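Local coordinates for protein probable alginate O-acetylase AlgJ (Pseudomonas putida, PDB 4O8V) that probably adds acetyl groups at the O-2 and O-3 positions of mannuronate residues in alginate, acting with AlgI and AlgF at the inner membrane, at residues E37-A40 with L41-G44; T48-H52 with G53-V57; G229-Q232 with Q233-S237. All coordinates share one frame; numbering follows the deposited sequence.

Interaction 1 of 3, residues E37-A40 with L41-G44; sequences ENLA and LIRG
Glu-37 to Ala-40 and Leu-41 to Gly-44 are successive turns of one α-helix, tied by four i to i+4 backbone bonds. The shortest two run from Ile-42 N to Asn-38 O and from Arg-43 N to Leu-39 O, 2.9 Å each; Leu-41 N to Glu-37 O and Gly-44 N to Ala-40 O complete the ladder. Among the side chains, Leu-39 and Ile-42 meet i to i+3 through methyls, with CD2 of the leucine 4.3 Å from CD1 of the isoleucine. Ile-42 CG1 also lies against the preceding turn, 3.3 Å from Asn-38 O. Arg-43 leaves with CG anti to the backbone N (chi1 -176°), then bends at chi2 and chi3, which folds the guanidinium back over Ala-40, again i to i+3. Ala-40 CA sits 3.8 Å above the guanidinium plane, offset toward its rim, so the contact is packing over the face. Outside, Glu-37 makes a salt bridge with Lys-297, while Asn-38 bonds to Leu-279 O, Met-281 O and Asn-283. Ile-42 on Phe-88 and Trp-272, and Leu-41 on Leu-296, pack the helix against helix 84-94, strand 269-275 and helix 290-297 in the α/β architecture of the SGNH hydrolase-like domain.

Interaction 2 of 3, residues T48-H52 with G53-V57; sequences TLQQH and GSQLV
Leu-49 and Ser-54 meet where helix 31-51 stops and the chain turns into strand 55-61. The end is a Schellman motif: Ser-54 N reaches back to Leu-49 O at 2.8 Å, and Gly-53 N bonds to Gln-50 O at 2.9 Å. Gly-53 is the C-prime residue, with a positive phi of 82°; any side chain here would run into His-52 O. Leu-49 O is gripped twice, since His-52 N also donates to it, and the two N-H groups arrive from opposite faces of the carbonyl plane.

The tight part is the buried side of the turn. Leu-49 turns CG beside its backbone N (chi1 -71°), which lays CB and CD2 against Ser-54 CB, with CB at 4.0 Å, and carries CD1 to Leu-56, 3.9 Å from its CB and about as near its CD1. The two leucines cross obliquely at the base of the strand. Val-270, Leu-257 and Phe-262 pack on Leu-49 as well, and Ser-54 OG is bonded to Pro-267 O.

The outer side is looser. Gln-50 and Gln-55 lie side by side with their amide planes 79° apart and their NE2 atoms 4.0 Å from each other, but each was modelled in two conformers, so their pairing is doubtful; Gln-50 OE1 turns to Arg-46. His-52, also exposed, bends back along the helix, and its ND1 donates to Thr-48 O at 3.0 Å, beside a weak bond from His-52 N.

Chemically, backbone N-H groups thus satisfy the Leu-49 and Gln-50 carbonyls at the helix end, the imidazole adds a donor for Thr-48 O, and the leucine pair packs the start of the strand against the helix end while backbone bonds to Val-270 and Trp-272 hold it in the sheet.

Interaction 3 of 3, residues G229-Q232 with Q233-S237; sequences GALQ and QALRS
Leu-235 N donates to Leu-231 O at 2.8 Å, and Gln-233 N to Gly-229 O at 2.9 Å with an almost straight N-H...O angle of 173°. Ala-234 N to Ala-230 O repeats the pattern, as expected in the last turns of helix 227-235. A Schellman motif then ends the helix. Arg-236, with a positive phi of 49°, is its C-prime residue; Ser-237 N returns to Gln-232 O at 3.2 Å, in the carbonyl plane and on a lone pair. The inner bond of the motif, Arg-236 N to Gln-233 O, is weak. Arg-236 itself faces outward, though its backbone also bonds to Gln-150.

Around this polar frame the packing is mostly side-chain carbon on backbone. Leu-235 has CG anti to its carbonyl carbon and beside its backbone N (chi1 -65°), a turn that draws the branch back along the helix: CB and CG each lie about 3.2 Å from Leu-231 O, and CD1 approaches Leu-231 CB at 4.3 Å. The same leucine touches Ala-136 of helix 125-141, whose small residues also receive Ala-230 and Ala-234. Leu-231 bridges layers, lying against Ala-132 of that helix and against Leu-214 of strand 212-215. Replacing Leu-235 with a serine would probably open a gap between Leu-231 and Ala-136 and leave the carbonyl of Leu-231 less shielded by carbon.

Beyond the cap, Ser-237 is buried against Val-212, Leu-145 and Pro-211 as the chain heads for strand 239-241. Gln-232 extends past it, its NE2 weakly bonded to Asp-238, and Gln-232 CA directs a C-H at Ser-237 O across 3.3 Å.

Overall arrangement
Interactions 1 and 2 follow each other on helix 31-51, their centres 14 Å apart: the first lies within the helix, the second at its C-terminal end, where the chain enters strand 55-61 at one edge of the four-stranded parallel sheet. Interaction 3 comes much later, on helix 227-235, which links strand 212-215 to edge strand 239-241 in a β-α-β crossover. Its centre is 28 Å from interaction 1 and 20 Å from interaction 2, and it touches neither. The two helices flank the sheet on opposite faces. All three contacts lie away from the predicted catalytic residues Ser-218, His-122 and Asp-120, and belong to the α/β framework of the SGNH hydrolase-like domain.

Interaction 1 of 3, residues E37-A40 with L41-G44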
loop_
_atom_site.group_PDB
_atom_site.type_symbol
_atom_site.label_atom_id
_atom_site.label_comp_id
_atom_site.label_asym_id
_atom_site.label_seq_id
_atom_site.Cartn_x
_atom_site.Cartn_y
_atom_site.Cartn_z
ATOM N N GLU A 37 -2.859 1.740 -18.810
ATOM C CA GLU A 37 -3.426 3.060 -18.556
ATOM C C GLU A 37 -2.964 3.536 -17.170
ATOM O O GLU A 37 -2.443 4.655 -17.016
ATOM C CB GLU A 37 -4.954 2.988 -18.681
ATOM C CG GLU A 37 -5.649 4.278 -19.060
ATOM C CD GLU A 37 -5.165 4.915 -20.373
ATOM O OE1 GLU A 37 -4.707 4.199 -21.296
ATOM O OE2 GLU A 37 -5.260 6.155 -20.479
ATOM N N ASN A 38 -3.110 2.668 -16.170
ATOM C CA ASN A 38 -2.642 2.982 -14.824
ATOM C C ASN A 38 -1.130 3.249 -14.763
ATOM O O ASN A 38 -0.694 4.141 -14.037
ATOM C CB ASN A 38 -3.010 1.871 -13.839
ATOM C CG ASN A 38 -4.472 1.908 -13.459
ATOM O OD1 ASN A 38 -5.105 2.971 -13.479
ATOM N ND2 ASN A 38 -5.029 0.742 -13.130
ATOM N N LEU A 39 -0.327 2.496 -15.515
ATOM C CA LEU A 39 1.113 2.738 -15.520
ATOM C C LEU A 39 1.456 4.095 -16.140
ATOM O O LEU A 39 2.402 4.759 -15.701
ATOM C CB LEU A 39 1.844 1.638 -16.275
ATOM C CG LEU A 39 1.890 0.331 -15.490
ATOM C CD1 LEU A 39 2.095 -0.879 -16.425
ATOM C CD2 LEU A 39 2.964 0.382 -14.402
ATOM N N ALA A 40 0.716 4.487 -17.171
ATOM C CA ALA A 40 0.960 5.790 -17.795
ATOM C C ALA A 40 0.636 6.893 -16.797
ATOM O O ALA A 40 1.317 7.922 -16.740
ATOM C CB ALA A 40 0.138 5.949 -19.081
ATOM N N LEU A 41 -0.387 6.673 -15.982
ATOM C CA LEU A 41 -0.717 7.642 -14.933
ATOM C C LEU A 41 0.317 7.668 -13.815
ATOM O O LEU A 41 0.675 8.744 -13.318
ATOM C CB LEU A 41 -2.109 7.365 -14.369
ATOM C CG LEU A 41 -3.194 7.678 -15.403
ATOM C CD1 LEU A 41 -4.544 7.156 -14.936
ATOM C CD2 LEU A 41 -3.226 9.187 -15.634
ATOM N N ILE A 42 0.804 6.499 -13.399
ATOM C CA ILE A 42 1.862 6.454 -12.405
ATOM C C ILE A 42 3.118 7.191 -12.877
ATOM O O ILE A 42 3.742 7.934 -12.118
ATOM C CB ILE A 42 2.239 4.988 -12.061
ATOM C CG1 ILE A 42 1.100 4.322 -11.291
ATOM C CG2 ILE A 42 3.569 4.928 -11.304
ATOM C CD1 ILE A 42 1.248 2.785 -11.213
ATOM N N ARG A 43 3.483 6.976 -14.136
ATOM C CA ARG A 43 4.638 7.630 -14.720
ATOM C C ARG A 43 4.447 9.159 -14.762
ATOM O O ARG A 43 5.384 9.925 -14.504
ATOM C CB ARG A 43 4.900 7.080 -16.121
ATOM C CG ARG A 43 6.149 7.629 -16.776
ATOM C CD ARG A 43 5.910 7.959 -18.231
ATOM N NE ARG A 43 5.562 6.799 -19.040
ATOM C CZ ARG A 43 4.507 6.739 -19.850
ATOM N NH1 ARG A 43 4.271 5.634 -20.550
ATOM N NH2 ARG A 43 3.686 7.776 -19.956
ATOM N N GLY A 44 3.236 9.592 -15.075
ATOM C CA GLY A 44 2.936 11.016 -15.115
ATOM C C GLY A 44 3.021 11.641 -13.735
ATOM O O GLY A 44 3.481 12.773 -13.565
#

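Interaction 2 of 3, residues T48-H52 with G53-V57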
loop_
_atom_site.group_PDB
_atom_site.type_symbol
_atom_site.label_atom_id
_atom_site.label_comp_id
_atom_site.label_asym_id
_atom_site.label_seq_id
_atom_site.Cartn_x
_atom_site.Cartn_y
_atom_site.Cartn_z
ATOM N N THR A 48 5.512 14.600 -12.601
ATOM C CA THR A 48 4.936 15.783 -11.953
ATOM C C THR A 48 5.628 16.082 -10.604
ATOM O O THR A 48 6.013 17.225 -10.322
ATOM C CB THR A 48 3.425 15.600 -11.727
ATOM O OG1 THR A 48 2.766 15.488 -12.989
ATOM C CG2 THR A 48 2.832 16.761 -10.944
ATOM N N LEU A 49 5.799 15.046 -9.788
ATOM C CA LEU A 49 6.497 15.179 -8.516
ATOM C C LEU A 49 7.915 15.695 -8.746
ATOM O O LEU A 49 8.352 16.630 -8.070
ATOM C CB LEU A 49 6.538 13.851 -7.761
ATOM C CG LEU A 49 5.173 13.398 -7.197
ATOM C CD1 LEU A 49 5.257 11.980 -6.621
ATOM C CD2 LEU A 49 4.703 14.332 -6.102
ATOM N N GLN A 50 8.623 15.097 -9.701
ATOM C CA GLN A 50 10.016 15.460 -9.932
ATOM C C GLN A 50 10.123 16.928 -10.331
ATOM O O GLN A 50 11.041 17.628 -9.898
ATOM C CB GLN A 50 10.650 14.563 -10.998
ATOM C CG GLN A 50 12.114 14.893 -11.289
ATOM C CD GLN A 50 12.886 13.717 -11.872
ATOM O OE1 GLN A 50 12.749 13.394 -13.052
ATOM N NE2 GLN A 50 13.712 13.080 -11.044
ATOM N N GLN A 51 9.165 17.395 -11.128
ATOM C CA GLN A 51 9.153 18.774 -11.595
ATOM C C GLN A 51 8.954 19.794 -10.478
ATOM O O GLN A 51 9.322 20.968 -10.632
ATOM C CB GLN A 51 8.087 18.939 -12.671
ATOM C CG GLN A 51 8.564 18.389 -14.000
ATOM C CD GLN A 51 7.436 18.060 -14.948
ATOM O OE1 GLN A 51 6.294 18.510 -14.773
ATOM N NE2 GLN A 51 7.743 17.254 -15.961
ATOM N N HIS A 52 8.391 19.343 -9.368
ATOM C CA HIS A 52 8.228 20.160 -8.172
ATOM C C HIS A 52 9.334 19.896 -7.161
ATOM O O HIS A 52 9.281 20.389 -6.038
ATOM C CB HIS A 52 6.862 19.889 -7.528
ATOM C CG HIS A 52 5.721 20.470 -8.299
ATOM N ND1 HIS A 52 5.399 20.052 -9.573
ATOM C CD2 HIS A 52 4.854 21.465 -7.998
ATOM C CE1 HIS A 52 4.372 20.755 -10.019
ATOM N NE2 HIS A 52 4.022 21.618 -9.082
ATOM N N GLY A 53 10.310 19.081 -7.556
ATOM C CA GLY A 53 11.434 18.757 -6.698
ATOM C C GLY A 53 11.176 17.668 -5.674
ATOM O O GLY A 53 11.905 17.588 -4.684
ATOM N N SER A 54 10.143 16.848 -5.897
ATOM C CA SER A 54 9.826 15.709 -5.026
ATOM C C SER A 54 10.238 14.373 -5.645
ATOM O O SER A 54 9.917 14.097 -6.803
ATOM C CB SER A 54 8.320 15.644 -4.719
ATOM O OG SER A 54 7.884 16.777 -4.007
ATOM N N GLN A 55 10.938 13.554 -4.864
ATOM C CA GLN A 55 11.321 12.212 -5.289
ATOM C C GLN A 55 10.243 11.204 -4.918
ATOM O O GLN A 55 9.821 11.116 -3.759
ATOM C CB GLN A 55 12.653 11.786 -4.661
ATOM C CG GLN A 55 13.858 12.562 -5.160
ATOM C CD GLN A 55 14.216 12.233 -6.602
ATOM O OE1 GLN A 55 13.786 11.213 -7.147
ATOM N NE2 GLN A 55 15.009 13.096 -7.224
ATOM N N LEU A 56 9.808 10.437 -5.908
ATOM C CA LEU A 56 8.800 9.407 -5.684
ATOM C C LEU A 56 9.432 8.098 -5.271
ATOM O O LEU A 56 10.358 7.623 -5.927
ATOM C CB LEU A 56 7.979 9.180 -6.941
ATOM C CG LEU A 56 6.985 8.008 -6.866
ATOM C CD1 LEU A 56 5.965 8.176 -5.717
ATOM C CD2 LEU A 56 6.295 7.827 -8.215
ATOM N N VAL A 57 8.926 7.529 -4.188
ATOM C CA VAL A 57 9.276 6.170 -3.813
ATOM C C VAL A 57 7.970 5.366 -3.810
ATOM O O VAL A 57 7.098 5.529 -2.932
ATOM C CB VAL A 57 9.961 6.089 -2.439
ATOM C CG1 VAL A 57 10.293 4.620 -2.102
ATOM C CG2 VAL A 57 11.202 6.945 -2.386
#

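Interaction 3 of 3, residues G229-Q232 with Q233-S237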
loop_
_atom_site.group_PDB
_atom_site.type_symbol
_atom_site.label_atom_id
_atom_site.label_comp_id
_atom_site.label_asym_id
_atom_site.label_seq_id
_atom_site.Cartn_x
_atom_site.Cartn_y
_atom_site.Cartn_z
ATOM N N GLY A 229 3.631 5.757 11.489
ATOM C CA GLY A 229 4.564 5.824 12.601
ATOM C C GLY A 229 5.810 5.019 12.277
ATOM O O GLY A 229 6.928 5.445 12.587
ATOM N N ALA A 230 5.611 3.861 11.650
ATOM C CA ALA A 230 6.736 2.976 11.337
ATOM C C ALA A 230 7.700 3.683 10.365
ATOM O O ALA A 230 8.921 3.583 10.494
ATOM C CB ALA A 230 6.241 1.661 10.760
ATOM N N LEU A 231 7.139 4.425 9.418
ATOM C CA LEU A 231 7.924 5.225 8.482
ATOM C C LEU A 231 8.682 6.366 9.174
ATOM O O LEU A 231 9.864 6.560 8.918
ATOM C CB LEU A 231 7.021 5.814 7.379
ATOM C CG LEU A 231 6.617 4.878 6.243
ATOM C CD1 LEU A 231 5.544 5.515 5.337
ATOM C CD2 LEU A 231 7.881 4.463 5.460
ATOM N N GLN A 232 7.990 7.128 10.020
ATOM C CA GLN A 232 8.630 8.190 10.798
ATOM C C GLN A 232 9.826 7.647 11.558
ATOM O O GLN A 232 10.931 8.181 11.473
ATOM C CB GLN A 232 7.646 8.823 11.781
ATOM C CG GLN A 232 6.556 9.662 11.133
ATOM C CD GLN A 232 5.469 10.037 12.119
ATOM O OE1 GLN A 232 5.174 9.288 13.047
ATOM N NE2 GLN A 232 4.856 11.193 11.914
ATOM N N GLN A 233 9.606 6.556 12.287
ATOM C CA GLN A 233 10.680 5.945 13.048
ATOM C C GLN A 233 11.824 5.433 12.175
ATOM O O GLN A 233 12.988 5.665 12.485
ATOM C CB GLN A 233 10.142 4.809 13.904
ATOM C CG GLN A 233 11.229 4.180 14.768
ATOM C CD GLN A 233 10.656 3.419 15.921
ATOM O OE1 GLN A 233 10.039 4.003 16.810
ATOM N NE2 GLN A 233 10.839 2.104 15.916
ATOM N N ALA A 234 11.503 4.748 11.080
ATOM C CA ALA A 234 12.556 4.146 10.266
ATOM C C ALA A 234 13.338 5.225 9.506
ATOM O O ALA A 234 14.574 5.169 9.427
ATOM C CB ALA A 234 11.959 3.106 9.305
ATOM N N LEU A 235 12.625 6.223 8.989
ATOM C CA LEU A 235 13.241 7.317 8.248
ATOM C C LEU A 235 13.928 8.337 9.141
ATOM O O LEU A 235 14.712 9.157 8.655
ATOM C CB LEU A 235 12.194 8.043 7.396
ATOM C CG LEU A 235 11.564 7.231 6.264
ATOM C CD1 LEU A 235 10.337 7.967 5.735
ATOM C CD2 LEU A 235 12.598 7.020 5.172
ATOM N N ARG A 236 13.642 8.288 10.442
ATOM C CA ARG A 236 14.070 9.358 11.353
ATOM C C ARG A 236 13.677 10.716 10.763
ATOM O O ARG A 236 14.498 11.652 10.609
ATOM C CB ARG A 236 15.576 9.279 11.631
ATOM C CG ARG A 236 15.994 7.894 12.151
ATOM C CD ARG A 236 17.450 7.834 12.512
ATOM N NE ARG A 236 17.631 8.147 13.920
ATOM C CZ ARG A 236 18.577 8.944 14.393
ATOM N NH1 ARG A 236 19.448 9.510 13.567
ATOM N NH2 ARG A 236 18.652 9.169 15.696
ATOM N N SER A 237 12.397 10.807 10.414
ATOM C CA SER A 237 11.859 12.014 9.783
ATOM C C SER A 237 10.371 12.202 10.062
ATOM O O SER A 237 9.637 11.220 10.185
ATOM C CB SER A 237 12.069 11.958 8.271
ATOM O OG SER A 237 11.516 13.104 7.640
#